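Side-chain contacts in hypothetical protein CG14615-PA (Drosophila melanogaster, PDB 1SQH), which is of unknown function but has the acetyltransferase-type fold and may transfer acyl groups to glycine: residues E17-L22 and N41-D46; D23-K28 and G80-L85; S172-R177 and R246-L251. All coordinates share one frame; numbering follows the deposited sequence.

Overall arrangement
Contacts 1 and 2 both use helix 15-29, and their centres lie about 10 Å apart. Successive parts of this helix face helix 34-51 in contact 1 and the start of strand 82-87 in contact 2, and Leu21 of contact 1 packs on Gly80 and Tyr82 of contact 2. Contact 1 is partly buried and mostly ionic, whereas contact 2 is buried and rests on a neutral tyrosine-to-carbonyl hydrogen bond. Contact 3 stands apart, about 17 Å from contact 1 and 27 Å from contact 2 between nearest atoms. It joins strand 174-177, at the edge of the four-stranded antiparallel sheet, to helix 248-263, with a buried ring and leucine beside a more exposed ion pair.

Contact 1 (E17-L22 and N41-D46); sequences EVDELL and NQRKWD
Bends at chi2 (-58°) and chi3 curl the Arg43 side chain so that its guanidinium comes up beside Asp19, whose CG stands next to its own backbone N, anti to the carbonyl carbon. The two side chains cross at about a right angle. Arg43 grips the carboxylate side-on, one nitrogen to each oxygen: NE reaches Asp19 OD2 at 2.9 Å in a nearly straight bond (169° at the hydrogen), and NH2 reaches Asp19 OD1 at 3.0 Å. Asp19 OD2 lies in the guanidinium plane, yet both oxygens are approached from above the carboxylate plane, so the salt bridge is not coplanar. The contact ties together a helical hairpin, in which helices 15-29 and 34-51 run roughly antiparallel, the axes of the two short segments approaching to 10.8 Å at 143°. On the third nitrogen, Arg43 NH1 meets Asp46 OD2 at 2.9 Å, again in the guanidinium plane, so partners on two edges restrict rotation of the group. Asp46 is itself steadied within its helix, since Gln42 NE2 donates to Asp46 OD1 at 3.0 Å, while Gln42 OE1 takes a bond from Lys66. Nearer the backbone, the aliphatic part of the arginine supplies the apolar packing: Val18 CG1 lies 3.9 Å from Arg43 CD, and Leu22 CD2 is 4.4 Å from Arg43 CG. Leu22 also rests on Leu39 and Tyr36 of the second helix.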
loop_
_atom_site.group_PDB
_atom_site.type_symbol
_atom_site.label_atom_id
_atom_site.label_comp_id
_atom_site.label_asym_id
_atom_site.label_seq_id
_atom_site.Cartn_x
_atom_site.Cartn_y
_atom_site.Cartn_z
ATOM N N GLU A 17 19.807 7.859 3.724
ATOM C CA GLU A 17 19.478 8.271 2.371
ATOM C C GLU A 17 17.988 8.170 2.085
ATOM O O GLU A 17 17.422 9.021 1.384
ATOM C CB GLU A 17 20.268 7.427 1.371
ATOM C CG GLU A 17 21.660 7.958 1.114
ATOM C CD GLU A 17 22.500 6.994 0.306
ATOM O OE1 GLU A 17 23.350 7.469 -0.479
ATOM O OE2 GLU A 17 22.314 5.763 0.469
ATOM N N VAL A 18 17.350 7.133 2.623
ATOM C CA VAL A 18 15.915 6.951 2.428
ATOM C C VAL A 18 15.259 8.157 3.079
ATOM O O VAL A 18 14.379 8.781 2.502
ATOM C CB VAL A 18 15.406 5.650 3.096
ATOM C CG1 VAL A 18 13.939 5.411 2.755
ATOM C CG2 VAL A 18 16.240 4.478 2.616
ATOM N N ASP A 19 15.711 8.491 4.281
ATOM C CA ASP A 19 15.165 9.639 4.978
ATOM C C ASP A 19 15.242 10.884 4.099
ATOM O O ASP A 19 14.281 11.657 4.029
ATOM C CB ASP A 19 15.902 9.845 6.303
ATOM C CG ASP A 19 15.345 8.966 7.413
ATOM O OD1 ASP A 19 16.122 8.592 8.316
ATOM O OD2 ASP A 19 14.127 8.652 7.389
ATOM N N GLU A 20 16.366 11.071 3.410
ATOM C CA GLU A 20 16.513 12.227 2.526
ATOM C C GLU A 20 15.538 12.089 1.364
ATOM O O GLU A 20 14.945 13.063 0.917
ATOM C CB GLU A 20 17.933 12.317 1.966
ATOM C CG GLU A 20 18.965 12.865 2.924
ATOM C CD GLU A 20 20.318 13.037 2.254
ATOM O OE1 GLU A 20 21.215 12.190 2.487
ATOM O OE2 GLU A 20 20.483 14.016 1.487
ATOM N N LEU A 21 15.398 10.866 0.863
ATOM C CA LEU A 21 14.484 10.606 -0.243
ATOM C C LEU A 21 13.067 11.000 0.179
ATOM O O LEU A 21 12.308 11.577 -0.605
ATOM C CB LEU A 21 14.520 9.129 -0.608
ATOM C CG LEU A 21 13.716 8.712 -1.839
ATOM C CD1 LEU A 21 14.227 9.448 -3.091
ATOM C CD2 LEU A 21 13.833 7.200 -1.997
ATOM N N LEU A 22 12.727 10.670 1.422
ATOM C CA LEU A 22 11.421 10.975 1.991
ATOM C C LEU A 22 11.151 12.487 2.032
ATOM O O LEU A 22 10.068 12.931 1.646
ATOM C CB LEU A 22 11.324 10.393 3.406
ATOM C CG LEU A 22 10.144 10.808 4.298
ATOM C CD1 LEU A 22 8.822 10.382 3.678
ATOM C CD2 LEU A 22 10.298 10.153 5.664
ATOM N N ASN A 41 5.396 5.870 5.284
ATOM C CA ASN A 41 4.931 4.653 5.918
ATOM C C ASN A 41 6.049 3.669 6.247
ATOM O O ASN A 41 6.136 3.179 7.387
ATOM C CB ASN A 41 3.894 3.958 5.040
ATOM C CG ASN A 41 3.369 2.691 5.670
ATOM O OD1 ASN A 41 2.553 2.726 6.583
ATOM N ND2 ASN A 41 3.863 1.559 5.200
ATOM N N GLN A 42 6.903 3.380 5.263
ATOM C CA GLN A 42 7.985 2.429 5.483
ATOM C C GLN A 42 8.880 2.842 6.641
ATOM O O GLN A 42 9.164 2.040 7.530
ATOM C CB GLN A 42 8.832 2.263 4.227
ATOM C CG GLN A 42 9.863 1.135 4.357
ATOM C CD GLN A 42 9.203 -0.184 4.742
ATOM O OE1 GLN A 42 8.435 -0.749 3.965
ATOM N NE2 GLN A 42 9.484 -0.666 5.951
ATOM N N ARG A 43 9.325 4.093 6.636
ATOM C CA ARG A 43 10.181 4.567 7.709
ATOM C C ARG A 43 9.456 4.518 9.056
ATOM O O ARG A 43 10.093 4.315 10.094
ATOM C CB ARG A 43 10.683 5.978 7.404
ATOM C CG ARG A 43 11.657 5.993 6.235
ATOM C CD ARG A 43 12.865 5.094 6.511
ATOM N NE ARG A 43 13.814 5.719 7.434
ATOM C CZ ARG A 43 14.671 5.047 8.201
ATOM N NH1 ARG A 43 14.696 3.717 8.167
ATOM N NH2 ARG A 43 15.510 5.706 8.988
ATOM N N LYS A 44 8.134 4.695 9.051
ATOM C CA LYS A 44 7.384 4.617 10.299
ATOM C C LYS A 44 7.526 3.199 10.843
ATOM O O LYS A 44 7.823 3.004 12.033
ATOM C CB LYS A 44 5.906 4.925 10.076
ATOM C CG LYS A 44 5.065 4.781 11.352
ATOM C CD LYS A 44 3.612 5.210 11.152
ATOM C CE LYS A 44 2.893 4.313 10.162
ATOM N NZ LYS A 44 1.453 4.674 10.063
ATOM N N TRP A 45 7.320 2.212 9.962
ATOM C CA TRP A 45 7.438 0.809 10.345
ATOM C C TRP A 45 8.869 0.482 10.770
ATOM O O TRP A 45 9.082 -0.216 11.770
ATOM C CB TRP A 45 7.045 -0.121 9.187
ATOM C CG TRP A 45 5.561 -0.257 8.962
ATOM C CD1 TRP A 45 4.558 0.027 9.850
ATOM C CD2 TRP A 45 4.921 -0.765 7.783
ATOM N NE1 TRP A 45 3.337 -0.272 9.295
ATOM C CE2 TRP A 45 3.529 -0.760 8.029
ATOM C CE3 TRP A 45 5.392 -1.230 6.543
ATOM C CZ2 TRP A 45 2.599 -1.201 7.078
ATOM C CZ3 TRP A 45 4.467 -1.670 5.598
ATOM C CH2 TRP A 45 3.084 -1.652 5.874
ATOM N N ASP A 46 9.843 0.970 10.000
ATOM C CA ASP A 46 11.255 0.733 10.301
ATOM C C ASP A 46 11.523 1.105 11.757
ATOM O O ASP A 46 12.130 0.342 12.505
ATOM C CB ASP A 46 12.167 1.578 9.395
ATOM C CG ASP A 46 12.260 1.043 7.960
ATOM O OD1 ASP A 46 11.799 -0.085 7.694
ATOM O OD2 ASP A 46 12.821 1.756 7.094
#

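Contact 2 (D23-K28 and G80-L85); sequences DLYKVK and GTYVSL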
loop_
_atom_site.group_PDB
_atom_site.type_symbol
_atom_site.label_atom_id
_atom_site.label_comp_id
_atom_site.label_asym_id
_atom_site.label_seq_id
_atom_site.Cartn_x
_atom_site.Cartn_y
_atom_site.Cartn_z
ATOM N N ASP A 23 12.118 13.278 2.497
ATOM C CA ASP A 23 11.899 14.724 2.561
ATOM C C ASP A 23 11.926 15.375 1.182
ATOM O O ASP A 23 11.308 16.418 0.966
ATOM C CB ASP A 23 12.927 15.407 3.455
ATOM C CG ASP A 23 12.602 16.872 3.674
ATOM O OD1 ASP A 23 11.570 17.160 4.316
ATOM O OD2 ASP A 23 13.362 17.739 3.189
ATOM N N LEU A 24 12.654 14.769 0.249
ATOM C CA LEU A 24 12.708 15.306 -1.102
ATOM C C LEU A 24 11.317 15.256 -1.693
ATOM O O LEU A 24 10.855 16.219 -2.306
ATOM C CB LEU A 24 13.621 14.482 -1.990
ATOM C CG LEU A 24 15.106 14.773 -1.989
ATOM C CD1 LEU A 24 15.742 13.877 -3.049
ATOM C CD2 LEU A 24 15.360 16.245 -2.294
ATOM N N TYR A 25 10.652 14.119 -1.527
ATOM C CA TYR A 25 9.309 14.001 -2.053
ATOM C C TYR A 25 8.388 14.906 -1.256
ATOM O O TYR A 25 7.497 15.544 -1.824
ATOM C CB TYR A 25 8.826 12.547 -2.024
ATOM C CG TYR A 25 9.276 11.755 -3.238
ATOM C CD1 TYR A 25 10.590 11.299 -3.359
ATOM C CD2 TYR A 25 8.406 11.529 -4.300
ATOM C CE1 TYR A 25 11.026 10.638 -4.521
ATOM C CE2 TYR A 25 8.828 10.876 -5.456
ATOM C CZ TYR A 25 10.135 10.435 -5.567
ATOM O OH TYR A 25 10.551 9.816 -6.735
ATOM N N LYS A 26 8.613 14.997 0.051
ATOM C CA LYS A 26 7.779 15.869 0.878
ATOM C C LYS A 26 7.836 17.305 0.351
ATOM O O LYS A 26 6.804 17.951 0.161
ATOM C CB LYS A 26 8.239 15.833 2.340
ATOM C CG LYS A 26 7.273 16.518 3.311
ATOM C CD LYS A 26 7.574 16.135 4.760
ATOM C CE LYS A 26 6.626 16.826 5.730
ATOM N NZ LYS A 26 6.837 16.394 7.142
ATOM N N VAL A 27 9.043 17.795 0.091
ATOM C CA VAL A 27 9.208 19.157 -0.417
ATOM C C VAL A 27 8.662 19.291 -1.843
ATOM O O VAL A 27 7.850 20.173 -2.135
ATOM C CB VAL A 27 10.708 19.575 -0.424
ATOM C CG1 VAL A 27 10.859 20.987 -0.998
ATOM C CG2 VAL A 27 11.282 19.499 0.983
ATOM N N LYS A 28 9.111 18.406 -2.728
ATOM C CA LYS A 28 8.701 18.429 -4.132
ATOM C C LYS A 28 7.204 18.313 -4.434
ATOM O O LYS A 28 6.673 19.069 -5.258
ATOM C CB LYS A 28 9.423 17.322 -4.892
ATOM C CG LYS A 28 9.073 17.255 -6.366
ATOM C CD LYS A 28 9.767 18.375 -7.123
ATOM C CE LYS A 28 9.616 18.207 -8.618
ATOM N NZ LYS A 28 10.378 19.264 -9.355
ATOM N N GLY A 80 14.904 12.423 -7.799
ATOM C CA GLY A 80 14.173 11.566 -6.879
ATOM C C GLY A 80 14.030 10.139 -7.391
ATOM O O GLY A 80 13.151 9.396 -6.954
ATOM N N THR A 81 14.910 9.755 -8.308
ATOM C CA THR A 81 14.870 8.423 -8.913
ATOM C C THR A 81 15.078 7.299 -7.899
ATOM O O THR A 81 16.112 7.225 -7.229
ATOM C CB THR A 81 15.928 8.307 -10.055
ATOM O OG1 THR A 81 15.699 9.343 -11.020
ATOM C CG2 THR A 81 15.825 6.966 -10.762
ATOM N N TYR A 82 14.091 6.417 -7.783
ATOM C CA TYR A 82 14.212 5.320 -6.845
ATOM C C TYR A 82 13.445 4.089 -7.300
ATOM O O TYR A 82 12.549 4.148 -8.147
ATOM C CB TYR A 82 13.713 5.750 -5.460
ATOM C CG TYR A 82 12.250 5.465 -5.219
ATOM C CD1 TYR A 82 11.843 4.300 -4.569
ATOM C CD2 TYR A 82 11.268 6.344 -5.667
ATOM C CE1 TYR A 82 10.495 4.017 -4.369
ATOM C CE2 TYR A 82 9.910 6.069 -5.469
ATOM C CZ TYR A 82 9.533 4.904 -4.819
ATOM O OH TYR A 82 8.193 4.645 -4.618
ATOM N N VAL A 83 13.819 2.964 -6.723
ATOM C CA VAL A 83 13.168 1.705 -7.008
ATOM C C VAL A 83 13.231 0.986 -5.684
ATOM O O VAL A 83 14.303 0.902 -5.069
ATOM C CB VAL A 83 13.924 0.855 -8.089
ATOM C CG1 VAL A 83 13.246 -0.506 -8.247
ATOM C CG2 VAL A 83 13.943 1.586 -9.429
ATOM N N SER A 84 12.081 0.503 -5.233
ATOM C CA SER A 84 12.012 -0.240 -3.984
ATOM C C SER A 84 11.646 -1.687 -4.294
ATOM O O SER A 84 10.950 -1.973 -5.280
ATOM C CB SER A 84 10.971 0.371 -3.046
ATOM O OG SER A 84 9.732 0.509 -3.704
ATOM N N LEU A 85 12.146 -2.594 -3.463
ATOM C CA LEU A 85 11.872 -4.010 -3.611
ATOM C C LEU A 85 11.286 -4.512 -2.300
ATOM O O LEU A 85 11.852 -4.270 -1.227
ATOM C CB LEU A 85 13.158 -4.762 -3.954
ATOM C CG LEU A 85 13.736 -4.496 -5.353
ATOM C CD1 LEU A 85 15.022 -5.314 -5.534
ATOM C CD2 LEU A 85 12.724 -4.878 -6.414
#
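Tyr25 reaches from helix 15-29 to Gly80 and Tyr82, where the chain leaves helix 76-79 and enters strand 82-87 of the large mixed sheet; the contact is thus a helix-on-sheet packing in an alpha/beta domain of the acetyltransferase superfamily. Its polar part is one hydrogen bond, from Tyr25 OH to Gly80 O at 2.6 Å. The carbonyl oxygen lies at the edge of the Tyr25 ring, near its plane. Seen from the glycine, the hydroxyl stands 37° out of the carbonyl plane, with a C=O to donor angle of 129°. Gly80 has positive phi, the first residue to turn out of the preceding helix, so the bond links a helix terminus to the neighbouring helix in a buried setting. Outside the two segments, the Tyr82 hydroxyl bonds to Ser94 and His35.

The apolar part is van der Waals packing. With CG of Tyr25 set beside its backbone N (chi1 -85°), the ring extends toward Gly80, and its CE1 lies 4.0 Å from Gly80 CA. Tyr25 CZ is 4.2 Å from Tyr82 CD2, and Trp98 packs edge-to-face with Tyr25. The two tyrosines meet where Tyr25 OH lies near the plane of the Tyr82 ring, 3.7 Å from Tyr82 CD2.

Contact 3 (S172-R177 and R246-L251); sequences SEFEIR and RGLGGL
Glu173 and Phe174 make a mixed ionic and aromatic contact with Arg246 and Leu248, joining the edge strand of the four-stranded antiparallel sheet to the start of helix 248-263. In the acetyltransferase (GNAT) fold a glycine-rich loop of this kind precedes the helix after the fourth strand and usually binds the coenzyme A pyrophosphate; the Arg-Gly-Leu-Gly run at 246-249 is consistent with such a loop here. Gly247, in positive phi, holds the N-cap position.

Phe174 carries the buried part. Leu248 CD1 sits over one face of its ring as a CH-pi contact, 4.2 Å from the centroid and 14° off the normal. The opposite face is covered by Glu173 CB, offset toward the rim, so the ring is sandwiched by its own neighbour and the helix. Ile214 and Arg216 of the adjacent strand also touch it.

Arg246 stays extended from CG to NE and crosses the edge of the ring at about a right angle, with its CD 3.7 Å from Phe174 CZ, near the ring plane. Its guanidinium is turned 79° from the ring plane. Glu173 is bent at chi2, which brings its carboxylate to the guanidinium edge, where Glu173 OE2 forms a salt bridge with Arg246 NH1 at 3.1 Å.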
loop_
_atom_site.group_PDB
_atom_site.type_symbol
_atom_site.label_atom_id
_atom_site.label_comp_id
_atom_site.label_asym_id
_atom_site.label_seq_id
_atom_site.Cartn_x
_atom_site.Cartn_y
_atom_site.Cartn_z
ATOM N N SER A 172 -26.811 -1.836 17.784
ATOM C CA SER A 172 -26.755 -2.694 18.971
ATOM C C SER A 172 -26.294 -4.115 18.678
ATOM O O SER A 172 -25.584 -4.724 19.486
ATOM C CB SER A 172 -28.131 -2.754 19.645
ATOM O OG SER A 172 -28.503 -1.495 20.181
ATOM N N GLU A 173 -26.697 -4.644 17.528
ATOM C CA GLU A 173 -26.323 -6.004 17.159
ATOM C C GLU A 173 -24.810 -6.203 17.096
ATOM O O GLU A 173 -24.327 -7.335 17.193
ATOM C CB GLU A 173 -26.916 -6.381 15.794
ATOM C CG GLU A 173 -28.409 -6.098 15.601
ATOM C CD GLU A 173 -28.688 -4.670 15.140
ATOM O OE1 GLU A 173 -28.718 -3.753 15.995
ATOM O OE2 GLU A 173 -28.867 -4.468 13.913
ATOM N N PHE A 174 -24.059 -5.111 16.957
ATOM C CA PHE A 174 -22.607 -5.205 16.831
ATOM C C PHE A 174 -21.725 -4.477 17.842
ATOM O O PHE A 174 -22.172 -3.587 18.566
ATOM C CB PHE A 174 -22.214 -4.731 15.440
ATOM C CG PHE A 174 -23.002 -5.372 14.346
ATOM C CD1 PHE A 174 -22.707 -6.665 13.927
ATOM C CD2 PHE A 174 -24.046 -4.684 13.736
ATOM C CE1 PHE A 174 -23.438 -7.271 12.909
ATOM C CE2 PHE A 174 -24.790 -5.271 12.718
ATOM C CZ PHE A 174 -24.487 -6.570 12.301
ATOM N N GLU A 175 -20.453 -4.875 17.852
ATOM C CA GLU A 175 -19.411 -4.293 18.699
ATOM C C GLU A 175 -18.179 -4.004 17.833
ATOM O O GLU A 175 -17.937 -4.692 16.830
ATOM C CB GLU A 175 -19.008 -5.254 19.818
ATOM C CG GLU A 175 -19.890 -5.221 21.049
ATOM C CD GLU A 175 -19.281 -5.996 22.202
ATOM O OE1 GLU A 175 -19.025 -7.209 22.027
ATOM O OE2 GLU A 175 -19.051 -5.396 23.276
ATOM N N ILE A 176 -17.405 -2.993 18.214
ATOM C CA ILE A 176 -16.202 -2.644 17.462
ATOM C C ILE A 176 -14.982 -2.829 18.341
ATOM O O ILE A 176 -15.021 -2.513 19.531
ATOM C CB ILE A 176 -16.196 -1.164 16.987
ATOM C CG1 ILE A 176 -16.153 -0.217 18.189
ATOM C CG2 ILE A 176 -17.404 -0.882 16.132
ATOM C CD1 ILE A 176 -17.361 -0.307 19.121
ATOM N N ARG A 177 -13.904 -3.338 17.754
ATOM C CA ARG A 177 -12.660 -3.545 18.483
ATOM C C ARG A 177 -11.519 -3.666 17.492
ATOM O O ARG A 177 -11.744 -3.913 16.309
ATOM C CB ARG A 177 -12.729 -4.828 19.314
ATOM C CG ARG A 177 -12.792 -6.096 18.478
ATOM C CD ARG A 177 -12.744 -7.354 19.350
ATOM N NE ARG A 177 -12.904 -8.577 18.565
ATOM C CZ ARG A 177 -11.970 -9.101 17.772
ATOM N NH1 ARG A 177 -10.784 -8.513 17.659
ATOM N NH2 ARG A 177 -12.234 -10.199 17.068
ATOM N N ARG A 246 -26.003 -2.488 6.174
ATOM C CA ARG A 246 -26.294 -2.110 7.545
ATOM C C ARG A 246 -25.474 -0.852 7.855
ATOM O O ARG A 246 -25.379 -0.410 9.002
ATOM C CB ARG A 246 -25.934 -3.255 8.493
ATOM C CG ARG A 246 -26.860 -4.456 8.370
ATOM C CD ARG A 246 -26.374 -5.615 9.221
ATOM N NE ARG A 246 -27.339 -6.707 9.292
ATOM C CZ ARG A 246 -28.288 -6.793 10.218
ATOM N NH1 ARG A 246 -28.394 -5.848 11.151
ATOM N NH2 ARG A 246 -29.129 -7.822 10.220
ATOM N N GLY A 247 -24.889 -0.285 6.800
ATOM C CA GLY A 247 -24.073 0.913 6.924
ATOM C C GLY A 247 -22.725 0.689 7.601
ATOM O O GLY A 247 -22.053 1.646 7.981
ATOM N N LEU A 248 -22.319 -0.570 7.745
ATOM C CA LEU A 248 -21.053 -0.885 8.401
ATOM C C LEU A 248 -19.835 -0.503 7.560
ATOM O O LEU A 248 -18.809 -0.078 8.089
ATOM C CB LEU A 248 -21.003 -2.381 8.747
ATOM C CG LEU A 248 -22.070 -2.893 9.727
ATOM C CD1 LEU A 248 -21.938 -4.403 9.891
ATOM C CD2 LEU A 248 -21.915 -2.194 11.084
ATOM N N GLY A 249 -19.949 -0.655 6.247
ATOM C CA GLY A 249 -18.837 -0.319 5.379
ATOM C C GLY A 249 -18.423 1.126 5.544
ATOM O O GLY A 249 -17.237 1.427 5.682
ATOM N N GLY A 250 -19.407 2.020 5.534
ATOM C CA GLY A 250 -19.123 3.433 5.689
ATOM C C GLY A 250 -18.676 3.755 7.106
ATOM O O GLY A 250 -17.897 4.685 7.329
ATOM N N LEU A 251 -19.168 2.981 8.069
ATOM C CA LEU A 251 -18.808 3.200 9.463
ATOM C C LEU A 251 -17.329 2.875 9.670
ATOM O O LEU A 251 -16.594 3.658 10.277
ATOM C CB LEU A 251 -19.687 2.337 10.383
ATOM C CG LEU A 251 -19.584 2.644 11.881
ATOM C CD1 LEU A 251 -20.867 2.242 12.578
ATOM C CD2 LEU A 251 -18.398 1.925 12.476
#